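Local coordinates for uncharacterized protein (Streptococcus pneumoniae, PDB 3LFT) that probably serves as the substrate-binding component of an ABC transporter, holding L-tryptophan in the cleft between its two lobes, at residues A[81-92]-A[109-117]; A[170-180]-A[197-208]. All coordinates share one frame; numbering follows the deposited sequence. Where two conformers were deposited one is given.

Interaction 1: A[81-92]-A[109-117]. With TRP (tryptophan), chain C.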
# COMPACT_ATOMS: atom_id res chain seq x y z
N THR A 81 15.10 -7.46 14.92
CA THR A 81 15.40 -6.79 16.19
C THR A 81 14.16 -6.60 17.05
O THR A 81 13.09 -6.22 16.53
CB THR A 81 16.09 -5.42 15.97
OG1 THR A 81 16.47 -4.88 17.25
CG2 THR A 81 15.20 -4.40 15.22
N LYS A 82 14.32 -6.84 18.34
CA LYS A 82 13.24 -6.62 19.30
C LYS A 82 13.51 -5.37 20.14
O LYS A 82 12.65 -4.94 20.93
CB LYS A 82 13.04 -7.83 20.22
CG LYS A 82 12.89 -9.18 19.50
CD LYS A 82 11.75 -9.15 18.49
CE LYS A 82 11.51 -10.52 17.84
NZ LYS A 82 10.53 -10.41 16.72
N ASP A 83 14.68 -4.76 19.98
CA ASP A 83 15.04 -3.62 20.86
C ASP A 83 15.30 -2.30 20.15
O ASP A 83 15.04 -1.24 20.72
CB ASP A 83 16.12 -3.95 21.93
CG ASP A 83 17.36 -4.57 21.35
OD1 ASP A 83 17.59 -4.47 20.13
OD2 ASP A 83 18.14 -5.16 22.14
N LEU A 84 15.74 -2.34 18.89
CA LEU A 84 15.96 -1.11 18.13
C LEU A 84 14.60 -0.61 17.60
O LEU A 84 13.82 -1.42 17.10
CB LEU A 84 16.90 -1.40 16.96
CG LEU A 84 17.35 -0.20 16.14
CD1 LEU A 84 18.28 0.69 16.94
CD2 LEU A 84 18.01 -0.66 14.85
N PRO A 85 14.32 0.71 17.67
CA PRO A 85 13.03 1.16 17.10
C PRO A 85 12.87 0.84 15.62
O PRO A 85 13.79 1.07 14.81
CB PRO A 85 13.06 2.67 17.33
CG PRO A 85 13.96 2.87 18.51
CD PRO A 85 15.03 1.81 18.35
N VAL A 86 11.69 0.33 15.27
CA VAL A 86 11.30 0.04 13.91
C VAL A 86 10.08 0.90 13.58
O VAL A 86 9.06 0.84 14.26
CB VAL A 86 10.94 -1.44 13.75
CG1 VAL A 86 10.43 -1.73 12.33
CG2 VAL A 86 12.16 -2.33 14.09
N ILE A 87 10.22 1.72 12.54
CA ILE A 87 9.13 2.60 12.13
C ILE A 87 8.48 2.05 10.87
O ILE A 87 9.16 1.90 9.84
CB ILE A 87 9.64 4.04 11.88
CG1 ILE A 87 10.48 4.57 13.05
CG2 ILE A 87 8.46 4.97 11.58
CD1 ILE A 87 9.85 4.50 14.45
N MSE A 88 7.19 1.76 10.95
CA MSE A 88 6.41 1.33 9.81
C MSE A 88 6.08 2.51 8.91
O MSE A 88 5.55 3.53 9.39
CB MSE A 88 5.08 0.74 10.29
CG MSE A 88 5.20 -0.45 11.25
SE MSE A 88 3.46 -1.12 11.84
CE MSE A 88 2.74 0.48 12.67
N ALA A 89 6.39 2.38 7.62
CA ALA A 89 5.96 3.38 6.63
C ALA A 89 4.92 2.75 5.71
O ALA A 89 5.27 2.04 4.74
CB ALA A 89 7.14 3.88 5.84
N ALA A 90 3.65 3.03 6.01
CA ALA A 90 2.51 2.56 5.23
C ALA A 90 2.32 1.04 5.31
O ALA A 90 2.44 0.32 4.31
CB ALA A 90 2.58 3.05 3.77
N ILE A 91 1.99 0.57 6.51
CA ILE A 91 1.65 -0.83 6.76
C ILE A 91 0.12 -0.85 6.92
O ILE A 91 -0.43 -0.24 7.84
CB ILE A 91 2.35 -1.33 8.05
CG1 ILE A 91 3.80 -1.75 7.76
CG2 ILE A 91 1.62 -2.54 8.65
CD1 ILE A 91 4.65 -0.81 6.89
N THR A 92 -0.56 -1.55 6.02
CA THR A 92 -2.03 -1.48 5.98
C THR A 92 -2.72 -2.05 7.22
O THR A 92 -3.71 -1.51 7.69
CB THR A 92 -2.55 -2.12 4.67
OG1 THR A 92 -2.18 -1.27 3.58
CG2 THR A 92 -4.05 -2.38 4.65
N ASN A 109 8.88 -2.64 20.13
CA ASN A 109 9.79 -1.69 19.49
C ASN A 109 9.30 -1.12 18.16
O ASN A 109 10.03 -0.42 17.47
CB ASN A 109 11.18 -2.31 19.33
CG ASN A 109 11.19 -3.51 18.40
OD1 ASN A 109 10.34 -4.41 18.49
ND2 ASN A 109 12.21 -3.58 17.55
N VAL A 110 8.04 -1.39 17.80
CA VAL A 110 7.49 -1.01 16.50
C VAL A 110 6.35 0.01 16.64
O VAL A 110 5.42 -0.20 17.40
CB VAL A 110 6.94 -2.25 15.75
CG1 VAL A 110 6.45 -1.85 14.36
CG2 VAL A 110 7.98 -3.38 15.65
N THR A 111 6.41 1.09 15.87
CA THR A 111 5.26 1.99 15.71
C THR A 111 5.29 2.53 14.28
O THR A 111 6.15 2.10 13.51
CB THR A 111 5.25 3.10 16.78
OG1 THR A 111 4.02 3.82 16.66
CG2 THR A 111 6.40 4.06 16.62
N GLY A 112 4.38 3.44 13.95
CA GLY A 112 4.48 4.11 12.63
C GLY A 112 3.15 4.45 12.02
O GLY A 112 2.18 4.71 12.72
N VAL A 113 3.13 4.40 10.68
CA VAL A 113 2.01 4.91 9.87
C VAL A 113 1.36 3.77 9.10
O VAL A 113 2.05 2.94 8.50
CB VAL A 113 2.55 5.98 8.88
CG1 VAL A 113 1.48 6.33 7.83
CG2 VAL A 113 2.98 7.23 9.65
N SER A 114 0.02 3.77 9.13
CA SER A 114 -0.77 2.71 8.53
C SER A 114 -1.77 3.27 7.53
O SER A 114 -2.46 4.26 7.84
CB SER A 114 -1.54 1.98 9.64
OG SER A 114 -2.51 1.08 9.11
N ASP A 115 -1.81 2.68 6.33
CA ASP A 115 -2.77 3.06 5.28
C ASP A 115 -3.87 2.00 5.17
O ASP A 115 -3.71 0.96 4.51
CB ASP A 115 -2.03 3.27 3.93
CG ASP A 115 -1.13 2.11 3.52
OD1 ASP A 115 -0.51 1.46 4.39
OD2 ASP A 115 -0.96 1.91 2.28
N HIS A 116 -4.98 2.26 5.85
CA HIS A 116 -6.15 1.38 5.82
C HIS A 116 -6.89 1.52 4.49
O HIS A 116 -7.20 2.63 4.05
CB HIS A 116 -7.08 1.75 6.98
CG HIS A 116 -8.33 0.93 7.03
ND1 HIS A 116 -9.54 1.39 6.56
CD2 HIS A 116 -8.54 -0.33 7.46
CE1 HIS A 116 -10.45 0.43 6.69
NE2 HIS A 116 -9.87 -0.62 7.23
N ASN A 117 -7.20 0.41 3.84
CA ASN A 117 -7.91 0.48 2.56
C ASN A 117 -9.38 0.83 2.70
O ASN A 117 -10.10 0.17 3.46
CB ASN A 117 -7.80 -0.84 1.81
CG ASN A 117 -8.32 -0.72 0.39
OD1 ASN A 117 -7.84 0.15 -0.38
ND2 ASN A 117 -9.30 -1.54 0.01
N TRP C . 0.34 -0.48 2.56
CA TRP C . 1.16 -1.49 1.81
C TRP C . 1.62 -2.56 2.75
O TRP C . 2.59 -3.26 2.45
CB TRP C . 2.33 -0.78 1.12
CG TRP C . 1.85 0.24 0.12
CD1 TRP C . 1.78 1.62 0.29
CD2 TRP C . 1.34 -0.04 -1.23
NE1 TRP C . 1.26 2.20 -0.85
CE2 TRP C . 0.97 1.27 -1.77
CE3 TRP C . 1.15 -1.20 -1.93
CZ2 TRP C . 0.44 1.32 -3.04
CZ3 TRP C . 0.60 -1.12 -3.21
CH2 TRP C . 0.26 0.14 -3.74
OXT TRP C . 1.03 -2.73 3.82
O HOH W 1 9.88 -5.59 21.33
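N109 places its CG between its backbone N and carbonyl carbon (chi1 64°), which swings the amide against the turn at 81-84, while T92 keeps OG1 beside its own backbone N (chi1 -70°), where it meets both D115 and the bound tryptophan. N109 ND2 is held twice: by L84 O at 2.7 Å, lying in the amide plane, and by T81 O, which the donor meets from above the carbonyl plane. Strands 86-89 and 110-115 then run parallel, exchanging bonds such as M88 N to T111 O at 2.8 Å. Selenomethionine M88 crosses V110 at about a right angle, its CG 3.6 Å from V110 CG1, and chi3 bends its CE over the T111-G112 peptide. V113 O takes the N-H of I91 in its carbonyl plane, and S114 OG donates to I91 O over 2.8 Å. Just past the end of strand 86-89, T92 OG1 donates to D115 O at 2.9 Å and accepts from the ligand's ammonium N. That nitrogen also bonds D115 OD2 at 2.7 Å and A90 O, a cluster in which the carboxylate probably offsets the positive charge. The ligand's OXT receives T92 N at 3.0 Å. The loop after strand 86-89 and the C-terminal end of strand 110-115, gripping the amino acid head group, form the binding-cleft edge of a type I periplasmic-binding-protein lobe.

Interaction 2: A[170-180]-A[197-208]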
# COMPACT_ATOMS: atom_id res chain seq x y z
N VAL A 170 -2.21 -14.94 -6.19
CA VAL A 170 -0.96 -15.39 -6.80
C VAL A 170 0.15 -15.41 -5.75
O VAL A 170 0.15 -14.58 -4.83
CB VAL A 170 -0.55 -14.50 -8.01
CG1 VAL A 170 -1.60 -14.56 -9.12
CG2 VAL A 170 -0.36 -13.03 -7.61
N PRO A 171 1.11 -16.36 -5.85
CA PRO A 171 2.23 -16.34 -4.90
C PRO A 171 3.34 -15.35 -5.24
O PRO A 171 4.18 -15.05 -4.39
CB PRO A 171 2.77 -17.77 -4.97
CG PRO A 171 2.48 -18.20 -6.37
CD PRO A 171 1.13 -17.58 -6.70
N SER A 172 3.36 -14.89 -6.49
CA SER A 172 4.41 -14.01 -7.00
C SER A 172 3.94 -13.31 -8.25
O SER A 172 2.82 -13.55 -8.73
CB SER A 172 5.69 -14.80 -7.32
OG SER A 172 5.59 -15.40 -8.61
N THR A 173 4.79 -12.45 -8.81
CA THR A 173 4.45 -11.71 -10.02
C THR A 173 4.41 -12.61 -11.25
O THR A 173 3.77 -12.28 -12.25
CB THR A 173 5.44 -10.56 -10.33
OG1 THR A 173 6.78 -11.06 -10.27
CG2 THR A 173 5.28 -9.42 -9.33
N ASN A 174 5.06 -13.77 -11.16
CA ASN A 174 5.13 -14.70 -12.29
C ASN A 174 3.78 -15.22 -12.78
O ASN A 174 3.62 -15.50 -13.97
CB ASN A 174 6.08 -15.87 -11.97
CG ASN A 174 7.49 -15.40 -11.66
OD1 ASN A 174 8.03 -15.67 -10.59
ND2 ASN A 174 8.10 -14.69 -12.61
N GLU A 175 2.82 -15.33 -11.87
CA GLU A 175 1.53 -15.93 -12.17
C GLU A 175 0.49 -14.88 -12.58
O GLU A 175 -0.66 -15.24 -12.85
CB GLU A 175 1.02 -16.75 -10.97
CG GLU A 175 1.87 -18.00 -10.62
CD GLU A 175 3.16 -17.67 -9.87
OE1 GLU A 175 3.26 -16.59 -9.26
OE2 GLU A 175 4.08 -18.51 -9.88
N ILE A 176 0.88 -13.61 -12.65
CA ILE A 176 -0.10 -12.54 -12.93
C ILE A 176 -0.77 -12.69 -14.30
O ILE A 176 -2.01 -12.71 -14.38
CB ILE A 176 0.49 -11.12 -12.79
CG1 ILE A 176 0.79 -10.82 -11.32
CG2 ILE A 176 -0.52 -10.07 -13.35
CD1 ILE A 176 1.57 -9.52 -11.09
N ALA A 177 0.03 -12.80 -15.36
CA ALA A 177 -0.53 -12.79 -16.71
C ALA A 177 -1.54 -13.91 -16.93
O ALA A 177 -2.65 -13.66 -17.42
CB ALA A 177 0.59 -12.86 -17.76
N SER A 178 -1.18 -15.13 -16.54
CA SER A 178 -2.05 -16.28 -16.73
C SER A 178 -3.30 -16.20 -15.84
O SER A 178 -4.38 -16.59 -16.25
CB SER A 178 -1.30 -17.60 -16.50
OG SER A 178 -0.82 -17.68 -15.17
N THR A 179 -3.14 -15.64 -14.65
CA THR A 179 -4.27 -15.49 -13.74
C THR A 179 -5.25 -14.46 -14.28
O THR A 179 -6.46 -14.67 -14.23
CB THR A 179 -3.82 -15.12 -12.31
OG1 THR A 179 -3.03 -16.20 -11.79
CG2 THR A 179 -5.00 -14.91 -11.40
N VAL A 180 -4.73 -13.36 -14.82
CA VAL A 180 -5.61 -12.36 -15.42
C VAL A 180 -6.43 -12.99 -16.55
O VAL A 180 -7.65 -12.76 -16.65
CB VAL A 180 -4.87 -11.09 -15.88
CG1 VAL A 180 -5.79 -10.17 -16.71
CG2 VAL A 180 -4.34 -10.33 -14.68
N THR A 197 2.89 -6.83 -4.55
CA THR A 197 3.17 -7.76 -5.65
C THR A 197 2.47 -7.28 -6.93
O THR A 197 3.11 -7.10 -7.97
CB THR A 197 2.75 -9.22 -5.28
OG1 THR A 197 3.42 -9.60 -4.06
CG2 THR A 197 3.09 -10.21 -6.40
N ILE A 198 1.17 -7.03 -6.83
CA ILE A 198 0.42 -6.62 -8.01
C ILE A 198 0.86 -5.21 -8.39
O ILE A 198 0.97 -4.90 -9.58
CB ILE A 198 -1.10 -6.71 -7.81
CG1 ILE A 198 -1.50 -8.11 -7.31
CG2 ILE A 198 -1.86 -6.36 -9.10
CD1 ILE A 198 -1.09 -9.30 -8.20
N ALA A 199 1.13 -4.34 -7.42
CA ALA A 199 1.57 -2.99 -7.80
C ALA A 199 2.87 -3.01 -8.58
O ALA A 199 3.08 -2.22 -9.52
CB ALA A 199 1.69 -2.07 -6.58
N SER A 200 3.78 -3.91 -8.20
CA SER A 200 5.06 -4.03 -8.87
C SER A 200 4.92 -4.62 -10.27
O SER A 200 5.80 -4.41 -11.11
CB SER A 200 6.04 -4.84 -8.01
OG SER A 200 5.74 -6.22 -8.08
N GLY A 201 3.84 -5.37 -10.52
CA GLY A 201 3.61 -5.96 -11.83
C GLY A 201 2.38 -5.42 -12.52
O GLY A 201 1.82 -6.09 -13.39
N PHE A 202 1.95 -4.21 -12.16
CA PHE A 202 0.65 -3.74 -12.64
C PHE A 202 0.53 -3.56 -14.17
O PHE A 202 -0.52 -3.86 -14.73
CB PHE A 202 0.13 -2.52 -11.88
CG PHE A 202 -1.30 -2.22 -12.20
CD1 PHE A 202 -2.32 -3.06 -11.75
CD2 PHE A 202 -1.63 -1.14 -13.02
CE1 PHE A 202 -3.64 -2.82 -12.10
CE2 PHE A 202 -2.97 -0.90 -13.35
CZ PHE A 202 -3.95 -1.75 -12.89
N PRO A 203 1.60 -3.10 -14.85
CA PRO A 203 1.47 -3.04 -16.31
C PRO A 203 1.16 -4.39 -16.95
O PRO A 203 0.53 -4.43 -18.02
CB PRO A 203 2.82 -2.47 -16.75
CG PRO A 203 3.20 -1.57 -15.58
CD PRO A 203 2.79 -2.37 -14.37
N THR A 204 1.52 -5.50 -16.29
CA THR A 204 1.20 -6.84 -16.80
C THR A 204 -0.30 -7.11 -16.69
O THR A 204 -0.89 -7.74 -17.57
CB THR A 204 1.97 -7.92 -16.03
OG1 THR A 204 3.37 -7.68 -16.21
CG2 THR A 204 1.63 -9.32 -16.52
N VAL A 205 -0.93 -6.61 -15.62
CA VAL A 205 -2.38 -6.72 -15.50
C VAL A 205 -3.05 -5.97 -16.65
O VAL A 205 -3.96 -6.51 -17.30
CB VAL A 205 -2.89 -6.14 -14.15
CG1 VAL A 205 -4.40 -6.27 -14.06
CG2 VAL A 205 -2.21 -6.83 -12.95
N VAL A 206 -2.59 -4.75 -16.91
CA VAL A 206 -3.21 -3.90 -17.93
C VAL A 206 -3.03 -4.52 -19.33
O VAL A 206 -3.98 -4.56 -20.12
CB VAL A 206 -2.62 -2.47 -17.90
CG1 VAL A 206 -3.21 -1.60 -19.01
CG2 VAL A 206 -2.86 -1.84 -16.55
N SER A 207 -1.84 -5.03 -19.62
CA SER A 207 -1.58 -5.60 -20.94
C SER A 207 -2.36 -6.90 -21.12
O SER A 207 -2.92 -7.13 -22.20
CB SER A 207 -0.09 -5.79 -21.19
OG SER A 207 0.49 -6.66 -20.24
N SER A 208 -2.40 -7.73 -20.09
CA SER A 208 -3.15 -8.99 -20.15
C SER A 208 -4.66 -8.76 -20.32
O SER A 208 -5.33 -9.54 -20.98
CB SER A 208 -2.89 -9.87 -18.94
OG SER A 208 -1.59 -10.44 -19.03
O HOH W 2 -1.96 -12.85 -20.24
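T197 O, facing T173 across the contact, accepts S200 OG at 2.8 Å, with the donor tilted from the carbonyl plane, and receives G201 N only weakly. In the T173 conformer given, one of two deposited, CG2 rests against this same carbonyl oxygen. T197 sends its own CG2, anti to the backbone N (chi1 -56°, measured to OG1), onto the S172-T173 peptide, 3.7 Å from T173 N, while its OG1 turns to E144. The apolar centre is I176, a knob among T197, I198, T204 and V205. Its two branches divide the work: CD1 reaches I198 CD1 at 3.9 Å, the two side chains crossing obliquely, and CG2 meets V205 CG2 at 3.7 Å, those side chains crossing at about a right angle. I198 CD1 is shared, for V170 CG2 touches it from the end of strand 164-170. One helical turn beyond I176, V180 CG1 presses on S208 CB at 3.7 Å and V180 CG2 faces V205. A177 CB fits between T204 CG2 and S208 OG at the edge of the contact, where a water lies 2.7 Å from S208 OG and bonds A177 O weakly. Helices 176-180 and 202-208 cross at -36° with their axes 8.9 Å apart. I198, V180 and V205 also touch L139 of strand 135-141, so both helices cover the same face of the parallel sheet, as neighbouring helices do in a Rossmann-like alpha/beta lobe. With branched aliphatic carbons inside, S200 OG bonded to T197 O and T197 OG1 to E144, the interface depends mainly on side-chain shape and burial of apolar surface.

Overall arrangement
Interaction 1 comes first along the chain and interaction 2 follows it; their centres are 27 Å apart, on opposite sides of the chain's centre, and their nearest atoms stay about 10 Å apart. Interaction 1 joins neighbouring strands of the six-stranded parallel sheet, whereas interaction 2 packs helices on the four-stranded parallel sheet of the other lobe. The bound tryptophan relates them: residues 90-92 and 115 line its pocket from one lobe, and A199 touches it from the other. Interaction 1 thus supplies head-group partners directly, while interaction 2 packs the helix that carries A199 beside the ligand, consistent with ligand capture between two lobes in binding proteins of this class.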